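Local coordinates for Alpha/beta fold hydrolase (Pseudomonas aeruginosa, PDB 6I8W), which hydrolyses membrane phospholipids as a membrane-bound phospholipase A and virulence factor, and probably also acts on monoacylglycerols, at residues D48-A53 and A116-N121; S171-D176 and E181-V186; V185-E190 and F224-F229. All coordinates share one frame; numbering follows the deposited sequence.

Contact 1 of 3, residues D48-A53 and A116-N121; sequences DNLEIA and AERVAN
Asp48 and Asn121 meet through their polar ends: the carboxylate oxygen Asp48 OD2 lies 3.2 Å from Asn121 ND2 and accepts a weak hydrogen bond. The N-H...O angle of 124° is far from straight, and the carboxylate and amide planes stand 90° apart, so the pair touches without the flat, two-pronged fit that coplanar groups could reach. The second touch is a van der Waals one, a leucine methyl against the arginine's CD and NE. Leu50 CD1 comes against the outer part of Arg118, 3.8 Å from NE and 4.1 Å from CD, and approaches the guanidinium obliquely.

Arg118 reaches the strand because its CG lies beside the backbone N (chi1 -63°) and the chain then runs extended to NE, carrying the guanidinium out toward Leu50. Its charge is not spent on Asp48, whose OD2 stays 6.1 Å from Arg118 NE. Instead Arg118 NH1 donates to the backbone oxygen of Ser109 and to Gln115 OE1, which probably help to fix the guanidinium where CD and NE lie against Leu50 CD1. Pro97 packs against both Leu50 and Arg118, while Val47 touches both Asn121 and Ile52.

Farther out, Asp48 belongs to the turn between strands 41-47 and 50-57. The contact thus joins the antiparallel hairpin at one edge of the central sheet to helix 112-125, which packs on that sheet, a peripheral strand-to-helix junction of the alpha/beta hydrolase fold.

Contact 2 of 3, residues S171-D176 and E181-V186; sequences SELFED and ENPLVV
A short helix and the loop that doubles back beside it, part of the region between strands 154-160 and 250-255 of the alpha/beta hydrolase fold, make this contact, with an Asx turn and a type I beta turn shaping the loop. Ser171 is the N-cap of helix 172-177, its OG accepting from Phe174 N. The return is fastened by one backbone bond, Glu181 N to Asp176 O at 3.0 Å.

Beyond it the carboxylates of Asp176 and Glu181 lie stacked, their planes 7° apart, with Asp176 OD2 and Glu181 OE2 separated by 3.9 Å. Two like charges this close would probably repel; a water that donates to Glu181 OE1 at 2.6 Å and only weakly to Asp176 OD1 probably offsets part of this. Asp176 OD2 also lies against the proline ring, 3.4 Å from Pro183 CG.

The apolar half centres on Leu173. CG anti to the backbone N (chi1 170°) turns the side chain toward the loop, where CD2 meets Leu184 CD1, at 4.2 Å, and CD1 meets Pro183 CD. The side chain of Leu184 also comes within about 4 Å of a bound myristic acid. Leu173 CD1 further touches Asn182 OD1, the oxygen that accepts a hydrogen bond from Leu184 N, 3.0 Å away, and closes the Asx turn.

Contact 3 of 3, residues V185-E190 and F224-F229; sequences VVRQPE and FNAQIF
Val185 and Ala226 form the close-packed part of this contact, where a loop lies against one side of a helix. Both methyls of the valine take part. CG1, anti to the backbone N (chi1 176°), reaches Ala226 CB at 4.2 Å, while CG2 rests on the helix backbone, 4.1 Å from Ala226 CA. A residue as small as alanine lets the chains come near one another, and the CA atoms of Val185 and Ala226 are 6.2 Å apart. The packing is wholly apolar, a valine set against a methyl and the main chain behind it.

The solvent side is built differently. Arg187 is exposed, and its chain bends at chi2 (-74°), which turns the guanidinium back toward the helix. There Arg187 NH2 lies 3.6 Å from Ala226 CB, an oblique approach. Val185 CG1 also sits on one face of the guanidinium, 3.6 Å above its plane and offset toward the rim, so the group touches both the valine and the alanine. This is van der Waals contact, and no polar partner in the helix segment holds the group.

A water bridges the two segments near the valine: Val186 N donates to it at 3.1 Å, and Asn225 ND2 makes a weak bond to it at 3.3 Å. The water gives the backbone N-H of Val186 an acceptor and links it, weakly, to the helix. Asn225 and Ile228 lean on Phe99, in a separate loop. The packing belongs to the helical region between strands 154-160 and 250-255, consistent with a cap of an alpha/beta hydrolase, and there Val186 touches Phe192 and Leu195 of helix 191-199 as well as Ala218 of helix 208-234, placing the loop between these two helices.

Along the chain contact 1 closes before contact 2 opens, and contact 3 begins on residues that end contact 2, Val185 and Val186. Contact 1 ties the edge hairpin of the mixed sheet to helix 112-125; its centre is about 28 Å from that of contact 2 and about 23 Å from that of contact 3. Contacts 2 and 3, their centres about 11 Å apart, belong instead to the helical region between strands 154-160 and 250-255. They also touch directly, with Asn182 and Leu184 packing on Phe229 of helix 208-234. One loop therefore links helix 172-177 to helix 208-234 beside the bound myristic acid, consistent with a helical cap over an alpha/beta hydrolase core.

Contact 1 of 3, residues D48-A53 and A116-N121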
# COMPACT_ATOMS: atom_id res chain seq x y z
N ASP A 48 -14.03 6.99 13.41
CA ASP A 48 -14.88 8.10 12.97
C ASP A 48 -16.01 7.56 12.09
O ASP A 48 -16.34 8.14 11.04
CB ASP A 48 -14.10 9.20 12.24
CG ASP A 48 -13.17 9.98 13.16
OD1 ASP A 48 -13.55 10.29 14.31
OD2 ASP A 48 -12.06 10.33 12.72
N ASN A 49 -16.59 6.45 12.55
CA ASN A 49 -17.71 5.80 11.88
C ASN A 49 -17.35 5.25 10.51
O ASN A 49 -18.24 4.90 9.74
CB ASN A 49 -18.90 6.77 11.75
CG ASN A 49 -20.24 6.04 11.64
OD1 ASN A 49 -20.46 5.02 12.28
ND2 ASN A 49 -21.13 6.57 10.82
N LEU A 50 -16.07 5.13 10.20
CA LEU A 50 -15.70 4.40 8.99
C LEU A 50 -15.20 3.02 9.38
O LEU A 50 -14.38 2.88 10.29
CB LEU A 50 -14.59 5.12 8.21
CG LEU A 50 -14.79 6.57 7.76
CD1 LEU A 50 -13.63 6.95 6.83
CD2 LEU A 50 -16.14 6.78 7.10
N GLU A 51 -15.62 2.01 8.64
CA GLU A 51 -15.09 0.67 8.88
C GLU A 51 -13.73 0.55 8.24
O GLU A 51 -13.56 0.73 7.04
CB GLU A 51 -16.03 -0.41 8.33
CG GLU A 51 -15.49 -1.81 8.59
CD GLU A 51 -16.59 -2.86 8.57
OE1 GLU A 51 -17.78 -2.48 8.65
OE2 GLU A 51 -16.27 -4.06 8.48
N ILE A 52 -12.73 0.26 9.06
CA ILE A 52 -11.39 0.08 8.55
C ILE A 52 -10.99 -1.38 8.70
O ILE A 52 -10.92 -1.89 9.82
CB ILE A 52 -10.41 0.99 9.27
CG1 ILE A 52 -10.83 2.46 9.04
CG2 ILE A 52 -8.97 0.69 8.82
CD1 ILE A 52 -9.77 3.46 9.45
N ALA A 53 -10.77 -2.05 7.57
CA ALA A 53 -10.32 -3.43 7.56
C ALA A 53 -8.81 -3.46 7.78
O ALA A 53 -8.08 -2.59 7.28
CB ALA A 53 -10.69 -4.13 6.24
N ALA A 116 -3.72 10.83 7.02
CA ALA A 116 -2.75 10.68 8.11
C ALA A 116 -3.44 10.79 9.48
O ALA A 116 -3.08 10.09 10.42
CB ALA A 116 -1.62 11.70 7.99
N GLU A 117 -4.44 11.66 9.60
CA GLU A 117 -5.17 11.76 10.85
C GLU A 117 -6.04 10.51 11.11
O GLU A 117 -6.16 10.06 12.25
CB GLU A 117 -6.04 13.02 10.88
CG GLU A 117 -5.22 14.28 10.92
CD GLU A 117 -4.04 14.16 11.88
OE1 GLU A 117 -4.26 13.91 13.08
OE2 GLU A 117 -2.88 14.30 11.41
N ARG A 118 -6.63 9.95 10.06
CA ARG A 118 -7.39 8.71 10.21
C ARG A 118 -6.48 7.56 10.69
O ARG A 118 -6.89 6.73 11.50
CB ARG A 118 -8.07 8.33 8.88
CG ARG A 118 -9.14 9.35 8.38
CD ARG A 118 -9.96 8.79 7.21
NE ARG A 118 -10.99 9.73 6.76
CZ ARG A 118 -10.99 10.33 5.57
NH1 ARG A 118 -10.00 10.10 4.71
NH2 ARG A 118 -11.97 11.18 5.25
N VAL A 119 -5.25 7.51 10.18
CA VAL A 119 -4.33 6.44 10.56
C VAL A 119 -3.95 6.58 12.04
O VAL A 119 -3.89 5.59 12.77
CB VAL A 119 -3.05 6.44 9.70
CG1 VAL A 119 -2.07 5.40 10.23
CG2 VAL A 119 -3.38 6.15 8.24
N ALA A 120 -3.71 7.81 12.48
CA ALA A 120 -3.43 8.06 13.90
C ALA A 120 -4.62 7.68 14.77
O ALA A 120 -4.46 7.06 15.82
CB ALA A 120 -3.05 9.50 14.12
N ASN A 121 -5.83 8.04 14.34
CA ASN A 121 -7.04 7.65 15.06
C ASN A 121 -7.21 6.12 15.07
O ASN A 121 -7.70 5.55 16.04
CB ASN A 121 -8.28 8.31 14.43
CG ASN A 121 -8.32 9.82 14.62
OD1 ASN A 121 -7.64 10.36 15.49
ND2 ASN A 121 -9.10 10.50 13.79

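Contact 2 of 3, residues S171-D176 and E181-V186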
# COMPACT_ATOMS: atom_id res chain seq x y z
N SER A 171 9.34 11.52 -13.35
CA SER A 171 9.06 10.10 -13.53
C SER A 171 8.18 9.85 -14.75
O SER A 171 7.55 10.76 -15.26
CB SER A 171 8.39 9.52 -12.28
OG SER A 171 7.06 10.00 -12.17
N GLU A 172 8.14 8.60 -15.19
CA GLU A 172 7.34 8.20 -16.33
C GLU A 172 5.85 8.43 -16.03
O GLU A 172 5.08 8.74 -16.94
CB GLU A 172 7.62 6.74 -16.68
CG GLU A 172 7.02 6.26 -17.99
CD GLU A 172 7.49 4.86 -18.35
OE1 GLU A 172 8.59 4.46 -17.91
OE2 GLU A 172 6.74 4.14 -19.05
N LEU A 173 5.45 8.28 -14.77
CA LEU A 173 4.07 8.62 -14.37
C LEU A 173 3.78 10.08 -14.62
O LEU A 173 2.76 10.41 -15.23
CB LEU A 173 3.80 8.32 -12.90
CG LEU A 173 2.44 8.90 -12.44
CD1 LEU A 173 1.27 8.20 -13.15
CD2 LEU A 173 2.25 8.83 -10.92
N PHE A 174 4.66 10.95 -14.15
CA PHE A 174 4.41 12.37 -14.29
C PHE A 174 4.47 12.78 -15.76
O PHE A 174 3.74 13.66 -16.17
CB PHE A 174 5.37 13.19 -13.43
CG PHE A 174 5.06 13.12 -11.95
CD1 PHE A 174 3.91 13.71 -11.45
CD2 PHE A 174 5.90 12.48 -11.07
CE1 PHE A 174 3.61 13.65 -10.10
CE2 PHE A 174 5.61 12.42 -9.71
CZ PHE A 174 4.46 13.00 -9.23
N GLU A 175 5.28 12.10 -16.57
CA GLU A 175 5.30 12.33 -18.02
C GLU A 175 3.97 11.94 -18.64
O GLU A 175 3.42 12.66 -19.49
CB GLU A 175 6.41 11.51 -18.68
CG GLU A 175 7.82 11.95 -18.36
CD GLU A 175 8.25 13.14 -19.19
OE1 GLU A 175 7.41 13.67 -19.96
OE2 GLU A 175 9.42 13.55 -19.08
N ASP A 176 3.47 10.78 -18.22
CA ASP A 176 2.21 10.25 -18.72
C ASP A 176 1.07 11.22 -18.40
O ASP A 176 0.19 11.45 -19.23
CB ASP A 176 1.90 8.89 -18.10
CG ASP A 176 2.76 7.77 -18.67
OD1 ASP A 176 3.45 7.98 -19.69
OD2 ASP A 176 2.73 6.67 -18.08
N GLU A 181 -2.60 10.47 -19.41
CA GLU A 181 -2.50 9.03 -19.23
C GLU A 181 -2.11 8.74 -17.78
O GLU A 181 -1.23 9.39 -17.22
CB GLU A 181 -1.47 8.41 -20.19
CG GLU A 181 -1.31 6.89 -20.00
CD GLU A 181 -0.20 6.25 -20.85
OE1 GLU A 181 0.30 6.89 -21.80
OE2 GLU A 181 0.17 5.09 -20.57
N ASN A 182 -2.78 7.76 -17.19
CA ASN A 182 -2.50 7.35 -15.82
C ASN A 182 -2.61 5.84 -15.74
O ASN A 182 -3.71 5.29 -15.67
CB ASN A 182 -3.46 8.04 -14.84
CG ASN A 182 -3.12 7.74 -13.38
OD1 ASN A 182 -2.19 6.99 -13.08
ND2 ASN A 182 -3.87 8.34 -12.46
N PRO A 183 -1.46 5.15 -15.77
CA PRO A 183 -1.45 3.69 -15.68
C PRO A 183 -2.01 3.18 -14.35
O PRO A 183 -2.39 2.01 -14.27
CB PRO A 183 0.03 3.33 -15.82
CG PRO A 183 0.64 4.50 -16.52
CD PRO A 183 -0.12 5.69 -16.03
N LEU A 184 -2.08 4.04 -13.34
CA LEU A 184 -2.52 3.60 -12.01
C LEU A 184 -4.04 3.47 -11.93
O LEU A 184 -4.56 2.89 -10.99
CB LEU A 184 -2.02 4.55 -10.92
CG LEU A 184 -0.50 4.77 -10.84
CD1 LEU A 184 -0.14 5.64 -9.63
CD2 LEU A 184 0.27 3.47 -10.79
N VAL A 185 -4.74 4.02 -12.92
CA VAL A 185 -6.19 3.90 -12.98
C VAL A 185 -6.53 2.98 -14.15
O VAL A 185 -6.32 3.33 -15.31
CB VAL A 185 -6.88 5.27 -13.16
CG1 VAL A 185 -8.37 5.07 -13.32
CG2 VAL A 185 -6.61 6.17 -11.97
N VAL A 186 -7.04 1.80 -13.84
CA VAL A 186 -7.26 0.75 -14.82
C VAL A 186 -8.68 0.81 -15.38
O VAL A 186 -9.62 0.35 -14.72
CB VAL A 186 -6.98 -0.63 -14.19
CG1 VAL A 186 -7.12 -1.73 -15.22
CG2 VAL A 186 -5.58 -0.66 -13.58
O HOH W 1 1.50 9.10 -22.36

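Contact 3 of 3, residues V185-E190 and F224-F229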
# COMPACT_ATOMS: atom_id res chain seq x y z
N VAL A 185 -4.74 4.02 -12.92
CA VAL A 185 -6.19 3.90 -12.98
C VAL A 185 -6.53 2.98 -14.15
O VAL A 185 -6.32 3.33 -15.31
CB VAL A 185 -6.88 5.27 -13.16
CG1 VAL A 185 -8.37 5.07 -13.32
CG2 VAL A 185 -6.61 6.17 -11.97
N VAL A 186 -7.04 1.80 -13.84
CA VAL A 186 -7.26 0.75 -14.82
C VAL A 186 -8.68 0.81 -15.38
O VAL A 186 -9.62 0.35 -14.72
CB VAL A 186 -6.98 -0.63 -14.19
CG1 VAL A 186 -7.12 -1.73 -15.22
CG2 VAL A 186 -5.58 -0.66 -13.58
N ARG A 187 -8.83 1.37 -16.57
CA ARG A 187 -10.15 1.59 -17.18
C ARG A 187 -10.70 0.36 -17.91
O ARG A 187 -11.91 0.11 -17.92
CB ARG A 187 -10.10 2.76 -18.17
CG ARG A 187 -9.52 4.04 -17.61
CD ARG A 187 -10.49 4.72 -16.68
NE ARG A 187 -10.08 6.08 -16.35
CZ ARG A 187 -10.85 6.95 -15.71
NH1 ARG A 187 -12.08 6.61 -15.34
NH2 ARG A 187 -10.40 8.17 -15.45
N GLN A 188 -9.79 -0.38 -18.53
CA GLN A 188 -10.12 -1.56 -19.32
C GLN A 188 -9.33 -2.76 -18.82
O GLN A 188 -8.23 -2.59 -18.31
CB GLN A 188 -9.85 -1.32 -20.81
CG GLN A 188 -10.57 -0.14 -21.41
CD GLN A 188 -11.98 -0.51 -21.84
OE1 GLN A 188 -12.90 -0.58 -21.02
NE2 GLN A 188 -12.15 -0.77 -23.13
N PRO A 189 -9.88 -3.97 -18.99
CA PRO A 189 -9.26 -5.17 -18.44
C PRO A 189 -7.83 -5.38 -18.94
O PRO A 189 -7.00 -5.89 -18.17
CB PRO A 189 -10.18 -6.30 -18.95
CG PRO A 189 -11.50 -5.63 -19.20
CD PRO A 189 -11.14 -4.27 -19.71
N GLU A 190 -7.52 -4.94 -20.16
CA GLU A 190 -6.17 -5.12 -20.70
C GLU A 190 -5.18 -4.13 -20.06
O GLU A 190 -3.96 -4.31 -20.15
CB GLU A 190 -6.13 -4.91 -22.22
CG GLU A 190 -6.23 -3.44 -22.63
CD GLU A 190 -7.65 -2.95 -22.85
OE1 GLU A 190 -8.60 -3.68 -22.51
OE2 GLU A 190 -7.80 -1.81 -23.33
N PHE A 224 -13.99 5.53 -8.99
CA PHE A 224 -13.72 6.06 -7.66
C PHE A 224 -12.23 6.32 -7.45
O PHE A 224 -11.84 7.33 -6.85
CB PHE A 224 -14.25 5.11 -6.60
CG PHE A 224 -14.28 5.72 -5.23
CD1 PHE A 224 -15.17 6.73 -4.93
CD2 PHE A 224 -13.42 5.28 -4.24
CE1 PHE A 224 -15.20 7.29 -3.67
CE2 PHE A 224 -13.45 5.84 -2.98
CZ PHE A 224 -14.34 6.84 -2.70
N ASN A 225 -11.38 5.42 -7.93
CA ASN A 225 -9.95 5.64 -7.81
C ASN A 225 -9.54 6.92 -8.53
O ASN A 225 -8.75 7.70 -8.01
CB ASN A 225 -9.15 4.45 -8.35
CG ASN A 225 -9.09 3.28 -7.37
OD1 ASN A 225 -9.46 3.39 -6.20
ND2 ASN A 225 -8.62 2.14 -7.85
N ALA A 226 -10.12 7.16 -9.71
CA ALA A 226 -9.78 8.36 -10.49
C ALA A 226 -10.15 9.63 -9.72
O ALA A 226 -9.44 10.64 -9.79
CB ALA A 226 -10.49 8.33 -11.85
N GLN A 227 -11.27 9.58 -9.01
CA GLN A 227 -11.73 10.72 -8.22
C GLN A 227 -10.77 10.99 -7.05
O GLN A 227 -10.40 12.13 -6.78
CB GLN A 227 -13.15 10.46 -7.71
CG GLN A 227 -13.53 11.16 -6.42
CD GLN A 227 -14.97 10.88 -6.01
OE1 GLN A 227 -15.36 11.10 -4.86
NE2 GLN A 227 -15.77 10.38 -6.95
N ILE A 228 -10.36 9.93 -6.37
CA ILE A 228 -9.37 10.07 -5.31
C ILE A 228 -8.06 10.61 -5.87
O ILE A 228 -7.45 11.50 -5.27
CB ILE A 228 -9.11 8.73 -4.59
CG1 ILE A 228 -10.32 8.33 -3.74
CG2 ILE A 228 -7.88 8.85 -3.67
CD1 ILE A 228 -10.12 7.01 -3.02
N PHE A 229 -7.64 10.10 -7.03
CA PHE A 229 -6.38 10.56 -7.62
C PHE A 229 -6.43 12.06 -7.91
O PHE A 229 -5.44 12.77 -7.75
CB PHE A 229 -6.06 9.79 -8.91
CG PHE A 229 -4.62 9.95 -9.36
CD1 PHE A 229 -3.64 9.08 -8.91
CD2 PHE A 229 -4.25 10.98 -10.22
CE1 PHE A 229 -2.32 9.23 -9.31
CE2 PHE A 229 -2.94 11.14 -10.62
CZ PHE A 229 -1.97 10.26 -10.17
O HOH W 2 -8.33 1.26 -11.05